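Long-range contacts in shikimate dehydrogenase (NADP(+)) (Thermotoga maritima, PDB 3U62), which probably catalyses the reversible NADPH-linked reduction of 3-dehydroshikimate to shikimate, a step on the route to chorismate and the aromatic amino acids: residues S194-V199 / L213-I218; I6-R11 / E36-S41; Y91-V96 / M230-I235; R17-Y22 / E246-V251. One frame throughout, in Å; residues are numbered along the deposited sequence.

Interaction 1. Residues S194-V199 / L213-I218; sequences SLVYDV and LGVKHI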
loop_
_atom_site.group_PDB
_atom_site.type_symbol
_atom_site.label_atom_id
_atom_site.label_comp_id
_atom_site.label_asym_id
_atom_site.label_seq_id
_atom_site.Cartn_x
_atom_site.Cartn_y
_atom_site.Cartn_z
ATOM N N SER A 194 0.329 -2.690 20.577
ATOM C CA SER A 194 -0.657 -1.614 20.638
ATOM C C SER A 194 -1.268 -1.328 19.266
ATOM O O SER A 194 -2.338 -0.722 19.174
ATOM C CB SER A 194 -0.044 -0.342 21.231
ATOM O OG SER A 194 1.060 0.110 20.449
ATOM N N LEU A 195 -0.586 -1.765 18.210
ATOM C CA LEU A 195 -1.073 -1.592 16.844
ATOM C C LEU A 195 -0.797 -2.813 15.974
ATOM O O LEU A 195 0.336 -3.292 15.896
ATOM C CB LEU A 195 -0.459 -0.340 16.200
ATOM C CG LEU A 195 -0.698 -0.080 14.702
ATOM C CD1 LEU A 195 -2.154 0.259 14.405
ATOM C CD2 LEU A 195 0.219 1.022 14.198
ATOM N N VAL A 196 -1.852 -3.315 15.337
ATOM C CA VAL A 196 -1.725 -4.298 14.265
ATOM C C VAL A 196 -2.307 -3.670 13.002
ATOM O O VAL A 196 -3.488 -3.312 12.955
ATOM C CB VAL A 196 -2.430 -5.636 14.603
ATOM C CG1 VAL A 196 -2.506 -6.542 13.374
ATOM C CG2 VAL A 196 -1.709 -6.350 15.743
ATOM N N TYR A 197 -1.457 -3.528 11.991
ATOM C CA TYR A 197 -1.807 -2.841 10.759
ATOM C C TYR A 197 -1.583 -3.790 9.591
ATOM O O TYR A 197 -0.506 -4.374 9.454
ATOM C CB TYR A 197 -0.934 -1.589 10.617
ATOM C CG TYR A 197 -1.353 -0.590 9.556
ATOM C CD1 TYR A 197 -1.865 0.659 9.914
ATOM C CD2 TYR A 197 -1.201 -0.871 8.197
ATOM C CE1 TYR A 197 -2.235 1.592 8.947
ATOM C CE2 TYR A 197 -1.570 0.052 7.223
ATOM C CZ TYR A 197 -2.084 1.279 7.605
ATOM O OH TYR A 197 -2.448 2.192 6.643
ATOM N N ASP A 198 -2.605 -3.952 8.759
ATOM C CA ASP A 198 -2.510 -4.811 7.588
ATOM C C ASP A 198 -2.881 -3.999 6.356
ATOM O O ASP A 198 -3.944 -3.377 6.317
ATOM C CB ASP A 198 -3.440 -6.020 7.741
ATOM C CG ASP A 198 -3.015 -7.209 6.891
ATOM O OD1 ASP A 198 -2.489 -7.007 5.774
ATOM O OD2 ASP A 198 -3.217 -8.358 7.342
ATOM N N VAL A 199 -2.004 -3.995 5.355
ATOM C CA VAL A 199 -2.263 -3.253 4.118
ATOM C C VAL A 199 -3.353 -3.920 3.278
ATOM O O VAL A 199 -3.916 -3.295 2.373
ATOM C CB VAL A 199 -0.985 -3.038 3.255
ATOM C CG1 VAL A 199 0.095 -2.306 4.053
ATOM C CG2 VAL A 199 -0.461 -4.365 2.697
ATOM N N LEU A 213 -7.428 -10.945 20.607
ATOM C CA LEU A 213 -6.482 -10.666 21.690
ATOM C C LEU A 213 -6.634 -9.269 22.300
ATOM O O LEU A 213 -5.989 -8.950 23.304
ATOM C CB LEU A 213 -5.042 -10.900 21.215
ATOM C CG LEU A 213 -4.692 -12.320 20.747
ATOM C CD1 LEU A 213 -3.359 -12.330 20.014
ATOM C CD2 LEU A 213 -4.680 -13.314 21.906
ATOM N N GLY A 214 -7.484 -8.443 21.693
ATOM C CA GLY A 214 -7.800 -7.120 22.226
ATOM C C GLY A 214 -6.740 -6.058 21.999
ATOM O O GLY A 214 -6.573 -5.159 22.830
ATOM N N VAL A 215 -6.024 -6.162 20.881
ATOM C CA VAL A 215 -5.035 -5.157 20.489
ATOM C C VAL A 215 -5.737 -3.806 20.326
ATOM O O VAL A 215 -6.776 -3.721 19.667
ATOM C CB VAL A 215 -4.288 -5.565 19.190
ATOM C CG1 VAL A 215 -3.407 -4.432 18.674
ATOM C CG2 VAL A 215 -3.454 -6.814 19.426
ATOM N N LYS A 216 -5.171 -2.766 20.941
ATOM C CA LYS A 216 -5.784 -1.435 20.989
ATOM C C LYS A 216 -6.253 -0.937 19.621
ATOM O O LYS A 216 -7.445 -0.677 19.426
ATOM C CB LYS A 216 -4.821 -0.426 21.626
ATOM C CG LYS A 216 -5.413 0.960 21.847
ATOM C CD LYS A 216 -4.395 1.890 22.480
ATOM C CE LYS A 216 -5.011 3.230 22.837
ATOM N NZ LYS A 216 -4.030 4.129 23.516
ATOM N N HIS A 217 -5.319 -0.807 18.683
ATOM C CA HIS A 217 -5.649 -0.387 17.327
ATOM C C HIS A 217 -5.390 -1.496 16.326
ATOM O O HIS A 217 -4.275 -2.015 16.222
ATOM C CB HIS A 217 -4.864 0.859 16.924
ATOM C CG HIS A 217 -5.174 2.066 17.749
ATOM N ND1 HIS A 217 -6.436 2.614 17.830
ATOM C CD2 HIS A 217 -4.372 2.853 18.506
ATOM C CE1 HIS A 217 -6.400 3.675 18.617
ATOM N NE2 HIS A 217 -5.160 3.840 19.040
ATOM N N ILE A 218 -6.439 -1.861 15.597
ATOM C CA ILE A 218 -6.346 -2.853 14.537
ATOM C C ILE A 218 -6.867 -2.216 13.257
ATOM O O ILE A 218 -8.075 -1.999 13.100
ATOM C CB ILE A 218 -7.127 -4.137 14.883
ATOM C CG1 ILE A 218 -6.626 -4.713 16.210
ATOM C CG2 ILE A 218 -6.984 -5.170 13.768
ATOM C CD1 ILE A 218 -7.686 -5.454 17.008
#
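Leu195 and Val196 pair in parallel with His217 and Ile218 at one edge of the six-stranded Rossmann-type sheet, where strand 195-198, which leads to Val199, predicted to bind NADP(+), forms a beta-alpha-beta unit with helix 205-213 and strand 217-219. The backbone bonds converge on His217, which reaches both ways: its N donates to Ser194 O at 3.0 Å, and its O accepts from Val196 N at 2.9 Å. Two CA-H...O contacts reinforce the pairing, Leu195 CA to His217 O and Ile218 CA to Val196 O, each at 3.3 Å. Apolar contacts divide between the two faces of the sheet. On the face of Leu195 and His217, Leu195 CD1 packs 3.7 Å from His217 CB, the two side chains crossing at a slant. On the face of Val196 and Ile218, helix 205-213 lies over both residues, Leu206 and Ala210 touching Val196, and Val207 and Arg211 touching Ile218. Val215 lies in the turn leading into strand 217-219; the side chains of Val215 and Val196 cross at about a right angle, with Val215 CG1 3.9 Å from Val196 CG2 and 3.8 Å from Val196 N.

Interaction 2. Residues I6-R11 / E36-S41; sequences IGYPVR and EIPPES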
loop_
_atom_site.group_PDB
_atom_site.type_symbol
_atom_site.label_atom_id
_atom_site.label_comp_id
_atom_site.label_asym_id
_atom_site.label_seq_id
_atom_site.Cartn_x
_atom_site.Cartn_y
_atom_site.Cartn_z
ATOM N N ILE A 6 -2.832 -1.045 -13.233
ATOM C CA ILE A 6 -1.997 -2.086 -13.820
ATOM C C ILE A 6 -1.360 -2.924 -12.716
ATOM O O ILE A 6 -1.063 -2.419 -11.629
ATOM C CB ILE A 6 -0.929 -1.514 -14.809
ATOM C CG1 ILE A 6 0.122 -0.659 -14.080
ATOM C CG2 ILE A 6 -1.598 -0.683 -15.913
ATOM C CD1 ILE A 6 1.398 -1.431 -13.708
ATOM N N GLY A 7 -1.167 -4.208 -13.000
ATOM C CA GLY A 7 -0.612 -5.137 -12.025
ATOM C C GLY A 7 -0.794 -6.579 -12.447
ATOM O O GLY A 7 -1.196 -6.859 -13.582
ATOM N N TYR A 8 -0.487 -7.490 -11.526
ATOM C CA TYR A 8 -0.558 -8.924 -11.775
ATOM C C TYR A 8 -0.513 -9.667 -10.443
ATOM O O TYR A 8 0.567 -9.862 -9.881
ATOM C CB TYR A 8 0.611 -9.360 -12.658
ATOM C CG TYR A 8 0.441 -10.708 -13.301
ATOM C CD1 TYR A 8 -0.458 -10.889 -14.352
ATOM C CD2 TYR A 8 1.193 -11.801 -12.878
ATOM C CE1 TYR A 8 -0.617 -12.123 -14.956
ATOM C CE2 TYR A 8 1.044 -13.042 -13.476
ATOM C CZ TYR A 8 0.139 -13.194 -14.516
ATOM O OH TYR A 8 -0.015 -14.424 -15.113
ATOM N N PRO A 9 -1.685 -10.082 -9.924
ATOM C CA PRO A 9 -3.019 -9.946 -10.516
ATOM C C PRO A 9 -3.658 -8.577 -10.271
ATOM O O PRO A 9 -3.229 -7.843 -9.374
ATOM C CB PRO A 9 -3.822 -11.024 -9.789
ATOM C CG PRO A 9 -3.201 -11.095 -8.439
ATOM C CD PRO A 9 -1.739 -10.770 -8.618
ATOM N N VAL A 10 -4.680 -8.251 -11.062
ATOM C CA VAL A 10 -5.417 -7.003 -10.882
ATOM C C VAL A 10 -6.897 -7.101 -11.288
ATOM O O VAL A 10 -7.669 -6.168 -11.058
ATOM C CB VAL A 10 -4.703 -5.816 -11.592
ATOM C CG1 VAL A 10 -5.191 -5.637 -13.032
ATOM C CG2 VAL A 10 -4.880 -4.532 -10.781
ATOM N N ARG A 11 -7.290 -8.230 -11.871
ATOM C CA ARG A 11 -8.659 -8.398 -12.371
ATOM C C ARG A 11 -9.744 -8.290 -11.286
ATOM O O ARG A 11 -10.887 -7.944 -11.586
ATOM C CB ARG A 11 -8.798 -9.705 -13.163
ATOM C CG ARG A 11 -8.708 -10.963 -12.324
ATOM C CD ARG A 11 -8.247 -12.153 -13.142
ATOM N NE ARG A 11 -8.195 -13.361 -12.322
ATOM C CZ ARG A 11 -7.181 -13.692 -11.526
ATOM N NH1 ARG A 11 -6.110 -12.915 -11.433
ATOM N NH2 ARG A 11 -7.238 -14.813 -10.819
ATOM N N GLU A 36 -4.226 -6.312 -16.618
ATOM C CA GLU A 36 -3.467 -7.362 -15.942
ATOM C C GLU A 36 -2.307 -7.811 -16.824
ATOM O O GLU A 36 -2.479 -8.610 -17.749
ATOM C CB GLU A 36 -4.370 -8.540 -15.559
ATOM C CG GLU A 36 -3.786 -9.430 -14.467
ATOM C CD GLU A 36 -4.794 -10.437 -13.944
ATOM O OE1 GLU A 36 -4.979 -11.490 -14.596
ATOM O OE2 GLU A 36 -5.402 -10.182 -12.884
ATOM N N ILE A 37 -1.125 -7.278 -16.526
ATOM C CA ILE A 37 0.064 -7.485 -17.347
ATOM C C ILE A 37 1.059 -8.378 -16.609
ATOM O O ILE A 37 1.502 -8.032 -15.514
ATOM C CB ILE A 37 0.747 -6.134 -17.694
ATOM C CG1 ILE A 37 -0.273 -5.151 -18.282
ATOM C CG2 ILE A 37 1.913 -6.357 -18.662
ATOM C CD1 ILE A 37 0.153 -3.689 -18.233
ATOM N N PRO A 38 1.400 -9.540 -17.197
ATOM C CA PRO A 38 2.432 -10.376 -16.587
ATOM C C PRO A 38 3.813 -9.717 -16.677
ATOM O O PRO A 38 4.072 -8.980 -17.635
ATOM C CB PRO A 38 2.384 -11.663 -17.418
ATOM C CG PRO A 38 1.794 -11.262 -18.721
ATOM C CD PRO A 38 0.831 -10.160 -18.409
ATOM N N PRO A 39 4.691 -9.969 -15.683
ATOM C CA PRO A 39 6.033 -9.377 -15.646
ATOM C C PRO A 39 6.819 -9.566 -16.944
ATOM O O PRO A 39 7.532 -8.652 -17.370
ATOM C CB PRO A 39 6.715 -10.136 -14.503
ATOM C CG PRO A 39 5.605 -10.516 -13.601
ATOM C CD PRO A 39 4.428 -10.798 -14.490
ATOM N N GLU A 40 6.677 -10.734 -17.567
ATOM C CA GLU A 40 7.382 -11.063 -18.806
ATOM C C GLU A 40 6.922 -10.237 -20.014
ATOM O O GLU A 40 7.646 -10.134 -21.011
ATOM C CB GLU A 40 7.301 -12.567 -19.104
ATOM C CG GLU A 40 5.887 -13.118 -19.356
ATOM C CD GLU A 40 5.180 -13.612 -18.097
ATOM O OE1 GLU A 40 5.540 -13.184 -16.976
ATOM O OE2 GLU A 40 4.248 -14.433 -18.231
ATOM N N SER A 41 5.728 -9.656 -19.923
ATOM C CA SER A 41 5.167 -8.860 -21.014
ATOM C C SER A 41 5.230 -7.356 -20.753
ATOM O O SER A 41 4.858 -6.561 -21.620
ATOM C CB SER A 41 3.718 -9.275 -21.283
ATOM O OG SER A 41 3.634 -10.648 -21.618
#
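In the substrate-binding domain, strand 2-7 runs parallel to the outermost strand 31-36, and their C-terminal ends, Gly7 and Glu36, pair before both segments leave the sheet as loops. Ile37 N donates to Gly7 O at 3.0 Å. Beyond this bond the carboxylate of Glu36 takes over, its CG anti to the backbone N (chi1 -160°) and the chain extended beyond it. Three donors grip OE2 alone: Val10 N at 2.8 Å on the anti lone pair, Arg11 N at 2.9 Å from above the carboxylate plane, and Arg11 NH1 at 3.2 Å, in a salt bridge, on the syn side but tilted out of the carboxylate plane. The OE2 atom lies in the guanidinium plane, yet the two flat groups stand 82° apart. The turn after Gly7, with its cis peptide before Pro9, places the side chain of Val10 about 4 Å from those of Thr59 and Ser13, both predicted to bind shikimate. An alanine in place of Glu36 would probably leave the amides of Val10 and Arg11 and the Arg11 guanidinium without this shared acceptor, and the turn freer to move. Away from the carboxylate, the Tyr8 ring lies against the prolines: Pro38 CA sits over one face, 3.8 Å from the centroid, and Pro39 CD is 3.8 Å from Tyr8 CD2.

Interaction 3. Residues Y91-V96 / M230-I235; sequences YNTDWV and MENLKI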
loop_
_atom_site.group_PDB
_atom_site.type_symbol
_atom_site.label_atom_id
_atom_site.label_comp_id
_atom_site.label_asym_id
_atom_site.label_seq_id
_atom_site.Cartn_x
_atom_site.Cartn_y
_atom_site.Cartn_z
ATOM N N TYR A 91 4.480 9.123 -9.174
ATOM C CA TYR A 91 4.298 9.559 -7.794
ATOM C C TYR A 91 4.081 8.362 -6.886
ATOM O O TYR A 91 3.747 7.270 -7.354
ATOM C CB TYR A 91 3.094 10.498 -7.699
ATOM C CG TYR A 91 3.209 11.703 -8.596
ATOM C CD1 TYR A 91 2.556 11.747 -9.828
ATOM C CD2 TYR A 91 3.990 12.797 -8.223
ATOM C CE1 TYR A 91 2.669 12.856 -10.658
ATOM C CE2 TYR A 91 4.112 13.908 -9.043
ATOM C CZ TYR A 91 3.449 13.931 -10.260
ATOM O OH TYR A 91 3.566 15.031 -11.075
ATOM N N ASN A 92 4.278 8.565 -5.588
ATOM C CA ASN A 92 3.894 7.559 -4.612
ATOM C C ASN A 92 2.876 8.122 -3.630
ATOM O O ASN A 92 3.176 9.036 -2.859
ATOM C CB ASN A 92 5.110 6.981 -3.885
ATOM C CG ASN A 92 4.790 5.689 -3.148
ATOM O OD1 ASN A 92 5.241 4.613 -3.539
ATOM N ND2 ASN A 92 4.009 5.791 -2.078
ATOM N N THR A 93 1.667 7.570 -3.677
ATOM C CA THR A 93 0.581 8.011 -2.809
ATOM C C THR A 93 0.305 6.999 -1.698
ATOM O O THR A 93 -0.494 7.267 -0.796
ATOM C CB THR A 93 -0.714 8.282 -3.604
ATOM O OG1 THR A 93 -1.161 7.071 -4.225
ATOM C CG2 THR A 93 -0.470 9.332 -4.676
ATOM N N ASP A 94 0.965 5.842 -1.771
ATOM C CA ASP A 94 0.841 4.809 -0.741
ATOM C C ASP A 94 1.282 5.310 0.632
ATOM O O ASP A 94 0.585 5.084 1.623
ATOM C CB ASP A 94 1.631 3.547 -1.115
ATOM C CG ASP A 94 0.859 2.614 -2.035
ATOM O OD1 ASP A 94 -0.387 2.704 -2.099
ATOM O OD2 ASP A 94 1.510 1.772 -2.696
ATOM N N TRP A 95 2.429 5.990 0.690
ATOM C CA TRP A 95 2.942 6.510 1.960
ATOM C C TRP A 95 2.030 7.581 2.553
ATOM O O TRP A 95 1.878 7.664 3.775
ATOM C CB TRP A 95 4.390 7.011 1.842
ATOM C CG TRP A 95 4.582 8.322 1.122
ATOM C CD1 TRP A 95 4.841 8.492 -0.205
ATOM C CD2 TRP A 95 4.560 9.638 1.697
ATOM N NE1 TRP A 95 4.976 9.827 -0.499
ATOM C CE2 TRP A 95 4.806 10.554 0.648
ATOM C CE3 TRP A 95 4.349 10.133 2.993
ATOM C CZ2 TRP A 95 4.846 11.935 0.853
ATOM C CZ3 TRP A 95 4.390 11.510 3.196
ATOM C CH2 TRP A 95 4.637 12.393 2.128
ATOM N N VAL A 96 1.430 8.390 1.681
ATOM C CA VAL A 96 0.426 9.377 2.079
ATOM C C VAL A 96 -0.784 8.661 2.681
ATOM O O VAL A 96 -1.314 9.087 3.711
ATOM C CB VAL A 96 -0.009 10.269 0.884
ATOM C CG1 VAL A 96 -1.233 11.114 1.232
ATOM C CG2 VAL A 96 1.142 11.164 0.435
ATOM N N MET A 230 -7.654 9.420 -2.606
ATOM C CA MET A 230 -7.819 10.863 -2.459
ATOM C C MET A 230 -6.636 11.611 -3.070
ATOM O O MET A 230 -6.823 12.561 -3.837
ATOM C CB MET A 230 -7.972 11.229 -0.980
ATOM C CG MET A 230 -8.074 12.725 -0.697
ATOM S SD MET A 230 -8.089 13.115 1.063
ATOM C CE MET A 230 -9.701 12.493 1.543
ATOM N N GLU A 231 -5.424 11.171 -2.732
ATOM C CA GLU A 231 -4.201 11.788 -3.239
ATOM C C GLU A 231 -4.059 11.616 -4.754
ATOM O O GLU A 231 -3.635 12.546 -5.444
ATOM C CB GLU A 231 -2.974 11.234 -2.507
ATOM C CG GLU A 231 -1.694 12.059 -2.680
ATOM C CD GLU A 231 -1.687 13.360 -1.889
ATOM O OE1 GLU A 231 -2.492 13.492 -0.923
ATOM O OE2 GLU A 231 -0.872 14.259 -2.245
ATOM N N ASN A 232 -4.414 10.431 -5.258
ATOM C CA ASN A 232 -4.423 10.161 -6.699
ATOM C C ASN A 232 -5.271 11.173 -7.454
ATOM O O ASN A 232 -4.835 11.736 -8.461
ATOM C CB ASN A 232 -4.971 8.760 -6.998
ATOM C CG ASN A 232 -4.087 7.646 -6.469
ATOM O OD1 ASN A 232 -2.904 7.843 -6.192
ATOM N ND2 ASN A 232 -4.663 6.459 -6.335
ATOM N N LEU A 233 -6.486 11.393 -6.956
ATOM C CA LEU A 233 -7.438 12.299 -7.589
ATOM C C LEU A 233 -6.974 13.751 -7.537
ATOM O O LEU A 233 -7.246 14.523 -8.463
ATOM C CB LEU A 233 -8.831 12.151 -6.968
ATOM C CG LEU A 233 -9.561 10.823 -7.213
ATOM C CD1 LEU A 233 -10.758 10.702 -6.297
ATOM C CD2 LEU A 233 -9.990 10.667 -8.672
ATOM N N LYS A 234 -6.276 14.118 -6.463
ATOM C CA LYS A 234 -5.691 15.453 -6.344
ATOM C C LYS A 234 -4.580 15.658 -7.376
ATOM O O LYS A 234 -4.510 16.710 -8.019
ATOM C CB LYS A 234 -5.161 15.700 -4.929
ATOM C CG LYS A 234 -6.243 15.903 -3.878
ATOM C CD LYS A 234 -5.632 16.163 -2.511
ATOM C CE LYS A 234 -6.702 16.319 -1.444
ATOM N NZ LYS A 234 -6.117 16.671 -0.119
ATOM N N ILE A 235 -3.723 14.647 -7.525
ATOM C CA ILE A 235 -2.655 14.663 -8.527
ATOM C C ILE A 235 -3.233 14.764 -9.943
ATOM O O ILE A 235 -2.725 15.520 -10.775
ATOM C CB ILE A 235 -1.723 13.427 -8.386
ATOM C CG1 ILE A 235 -0.860 13.568 -7.127
ATOM C CG2 ILE A 235 -0.837 13.256 -9.623
ATOM C CD1 ILE A 235 -0.121 12.309 -6.722
#
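Thr93 is the tight point where the loop leading into helix 94-101 meets helix 222-235. Its OG1 lies between the backbone N and the carbonyl carbon (chi1 62°) and donates to Asn232 OD1 at 2.7 Å, the two side chains crossing at about a right angle. The methyl group faces the same helix, with CG2 3.6 Å from Glu231 CG and equally close to Ile235 CD1. An alanine here would probably leave Asn232 OD1 without this donor and open a gap beside Glu231 and Ile235. Both ends of the contact are partly exposed and less closely knit. At one, Ile235 CG2 rests obliquely against the Tyr91 ring, 3.7 Å from CE1; at the other, Glu231 bends at chi2, and its OE1 comes 3.4 Å from Val96 CG1, a polar atom beside a methyl. The buried side borders the active site: Asn83 OD1 accepts from Thr93 N, and Asn83 and Asp94, the residue after Thr93, are both predicted to bind shikimate. Strand 84-86 touches Thr93 and Asn232 through Cys84, while helix 15-26 flanks helix 222-235, Tyr19 OH hydrogen-bonded to Asn232 ND2 and Leu233 packing against Tyr19, Tyr22 and Phe23.

Interaction 4. Residues R17-Y22 / E246-V251; sequences RLYNEY and EVFGEV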
loop_
_atom_site.group_PDB
_atom_site.type_symbol
_atom_site.label_atom_id
_atom_site.label_comp_id
_atom_site.label_asym_id
_atom_site.label_seq_id
_atom_site.Cartn_x
_atom_site.Cartn_y
_atom_site.Cartn_z
ATOM N N ARG A 17 -14.603 -0.056 -10.109
ATOM C CA ARG A 17 -15.987 0.217 -9.700
ATOM C C ARG A 17 -16.105 1.523 -8.913
ATOM O O ARG A 17 -17.047 2.292 -9.120
ATOM C CB ARG A 17 -16.574 -0.950 -8.891
ATOM C CG ARG A 17 -15.891 -1.172 -7.551
ATOM C CD ARG A 17 -16.678 -2.047 -6.602
ATOM N NE ARG A 17 -15.968 -2.162 -5.323
ATOM C CZ ARG A 17 -16.118 -3.155 -4.451
ATOM N NH1 ARG A 17 -16.960 -4.150 -4.701
ATOM N NH2 ARG A 17 -15.416 -3.158 -3.325
ATOM N N LEU A 18 -15.143 1.771 -8.024
ATOM C CA LEU A 18 -15.167 2.948 -7.160
ATOM C C LEU A 18 -14.874 4.247 -7.905
ATOM O O LEU A 18 -15.617 5.219 -7.757
ATOM C CB LEU A 18 -14.224 2.775 -5.966
ATOM C CG LEU A 18 -14.773 1.917 -4.820
ATOM C CD1 LEU A 18 -13.630 1.367 -3.984
ATOM C CD2 LEU A 18 -15.756 2.709 -3.949
ATOM N N TYR A 19 -13.804 4.268 -8.698
ATOM C CA TYR A 19 -13.473 5.459 -9.477
ATOM C C TYR A 19 -14.554 5.775 -10.513
ATOM O O TYR A 19 -14.904 6.941 -10.700
ATOM C CB TYR A 19 -12.110 5.324 -10.156
ATOM C CG TYR A 19 -10.914 5.438 -9.230
ATOM C CD1 TYR A 19 -10.381 4.307 -8.611
ATOM C CD2 TYR A 19 -10.299 6.669 -8.995
ATOM C CE1 TYR A 19 -9.276 4.399 -7.769
ATOM C CE2 TYR A 19 -9.191 6.771 -8.153
ATOM C CZ TYR A 19 -8.686 5.631 -7.546
ATOM O OH TYR A 19 -7.594 5.720 -6.715
ATOM N N ASN A 20 -15.084 4.745 -11.172
ATOM C CA ASN A 20 -16.153 4.934 -12.155
ATOM C C ASN A 20 -17.454 5.450 -11.547
ATOM O O ASN A 20 -18.131 6.286 -12.155
ATOM C CB ASN A 20 -16.404 3.655 -12.956
ATOM C CG ASN A 20 -15.320 3.388 -13.981
ATOM O OD1 ASN A 20 -14.870 4.295 -14.682
ATOM N ND2 ASN A 20 -14.897 2.133 -14.080
ATOM N N GLU A 21 -17.806 4.951 -10.360
ATOM C CA GLU A 21 -18.971 5.460 -9.632
ATOM C C GLU A 21 -18.736 6.915 -9.231
ATOM O O GLU A 21 -19.640 7.747 -9.327
ATOM C CB GLU A 21 -19.272 4.607 -8.392
ATOM C CG GLU A 21 -20.576 4.981 -7.672
ATOM C CD GLU A 21 -20.784 4.242 -6.353
ATOM O OE1 GLU A 21 -19.862 3.527 -5.891
ATOM O OE2 GLU A 21 -21.882 4.376 -5.770
ATOM N N TYR A 22 -17.512 7.204 -8.790
ATOM C CA TYR A 22 -17.106 8.549 -8.401
ATOM C C TYR A 22 -17.211 9.531 -9.569
ATOM O O TYR A 22 -17.780 10.616 -9.418
ATOM C CB TYR A 22 -15.683 8.529 -7.828
ATOM C CG TYR A 22 -15.047 9.892 -7.693
ATOM C CD1 TYR A 22 -15.269 10.675 -6.563
ATOM C CD2 TYR A 22 -14.219 10.396 -8.696
ATOM C CE1 TYR A 22 -14.689 11.929 -6.438
ATOM C CE2 TYR A 22 -13.636 11.647 -8.581
ATOM C CZ TYR A 22 -13.874 12.407 -7.451
ATOM O OH TYR A 22 -13.299 13.646 -7.324
ATOM N N GLU A 246 -18.723 10.708 -0.296
ATOM C CA GLU A 246 -19.947 9.954 -0.538
ATOM C C GLU A 246 -19.664 8.586 -1.165
ATOM O O GLU A 246 -20.186 7.570 -0.701
ATOM C CB GLU A 246 -20.900 10.758 -1.424
ATOM C CG GLU A 246 -22.265 10.115 -1.622
ATOM C CD GLU A 246 -23.194 10.970 -2.455
ATOM O OE1 GLU A 246 -23.661 10.487 -3.509
ATOM O OE2 GLU A 246 -23.456 12.128 -2.064
ATOM N N VAL A 247 -18.837 8.567 -2.208
ATOM C CA VAL A 247 -18.586 7.343 -2.972
ATOM C C VAL A 247 -17.525 6.455 -2.318
ATOM O O VAL A 247 -17.778 5.280 -2.050
ATOM C CB VAL A 247 -18.231 7.648 -4.456
ATOM C CG1 VAL A 247 -17.827 6.378 -5.201
ATOM C CG2 VAL A 247 -19.404 8.321 -5.161
ATOM N N PHE A 248 -16.345 7.017 -2.058
ATOM C CA PHE A 248 -15.246 6.249 -1.475
ATOM C C PHE A 248 -15.420 5.964 0.018
ATOM O O PHE A 248 -14.769 5.069 0.556
ATOM C CB PHE A 248 -13.898 6.922 -1.744
ATOM C CG PHE A 248 -13.331 6.621 -3.104
ATOM C CD1 PHE A 248 -13.782 7.307 -4.230
ATOM C CD2 PHE A 248 -12.345 5.651 -3.262
ATOM C CE1 PHE A 248 -13.259 7.033 -5.491
ATOM C CE2 PHE A 248 -11.818 5.368 -4.521
ATOM C CZ PHE A 248 -12.275 6.061 -5.637
ATOM N N GLY A 249 -16.297 6.718 0.680
ATOM C CA GLY A 249 -16.599 6.489 2.093
ATOM C C GLY A 249 -17.173 5.108 2.372
ATOM O O GLY A 249 -17.170 4.652 3.519
ATOM N N GLU A 250 -17.661 4.446 1.319
ATOM C CA GLU A 250 -18.230 3.102 1.440
ATOM C C GLU A 250 -17.189 2.041 1.823
ATOM O O GLU A 250 -17.545 1.005 2.392
ATOM C CB GLU A 250 -18.996 2.701 0.166
ATOM C CG GLU A 250 -18.128 2.270 -1.016
ATOM C CD GLU A 250 -18.942 1.955 -2.261
ATOM O OE1 GLU A 250 -19.487 2.903 -2.889
ATOM O OE2 GLU A 250 -19.029 0.759 -2.625
ATOM N N VAL A 251 -15.916 2.298 1.520
ATOM C CA VAL A 251 -14.838 1.376 1.898
ATOM C C VAL A 251 -14.550 1.413 3.399
ATOM O O VAL A 251 -13.881 0.525 3.930
ATOM C CB VAL A 251 -13.517 1.611 1.100
ATOM C CG1 VAL A 251 -13.784 1.629 -0.397
ATOM C CG2 VAL A 251 -12.807 2.893 1.543
#
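Phe248 and Tyr19 each hold CG anti to the carbonyl carbon, with chi1 at -82° and -73°, and the rings meet as a T-shaped pair. The edge of Phe248 points into the face of Tyr19: its CZ stands over the centre of the tyrosine ring, the centroids are 5.1 Å apart and the planes make 78°. Phe248 lies among side chains of helix 15-26, with Leu18 CB over one of its faces in a CH-pi contact, 4.2 Å from the centroid, and Tyr22 CB at its edge, 3.7 Å from CE1. Helix 241-248 and the 3-10 segment that follows thus fold the C-terminal end of the chain back onto the N-terminal substrate-binding domain. Val247 CG1 fits beside the Leu18 carbonyl, 3.6 Å from its O, while Leu18 CD1 meets Val251 CG1 at 3.6 Å. Val251 in turn touches Tyr201, predicted to bind shikimate. Toward the surface the two helical segments bring like charges together: Glu21 OE1 and Glu250 OE1 are 3.1 Å apart, their carboxylates turned nearly perpendicular. Val247 O is another acceptor, 3.0 Å from Glu250 OE1, and such crowding would probably favour protonation of one carboxylate.

From the N terminus, interaction 2 opens first, at 6-11, but interaction 4 opens at 17-22 before interaction 2 closes at 36-41, so these two cross. Interaction 2 stays within the substrate-binding domain and joins neighbouring strand ends. Interaction 3 opens at 91-96, where the chain leaves that domain's sheet, and encloses interaction 1, the short loop from 194-199 to 213-218, an edge pairing in the nucleotide-binding sheet. It closes at 230-235, and interaction 4 closes last, at 246-251, with the other two loops inside its span. Interactions 3 and 4 touch, and together they tie the C-terminal helices to the N-terminal domain; interactions 1 and 2 lie on opposite sides of the chain's centre, their centres 31 Å apart.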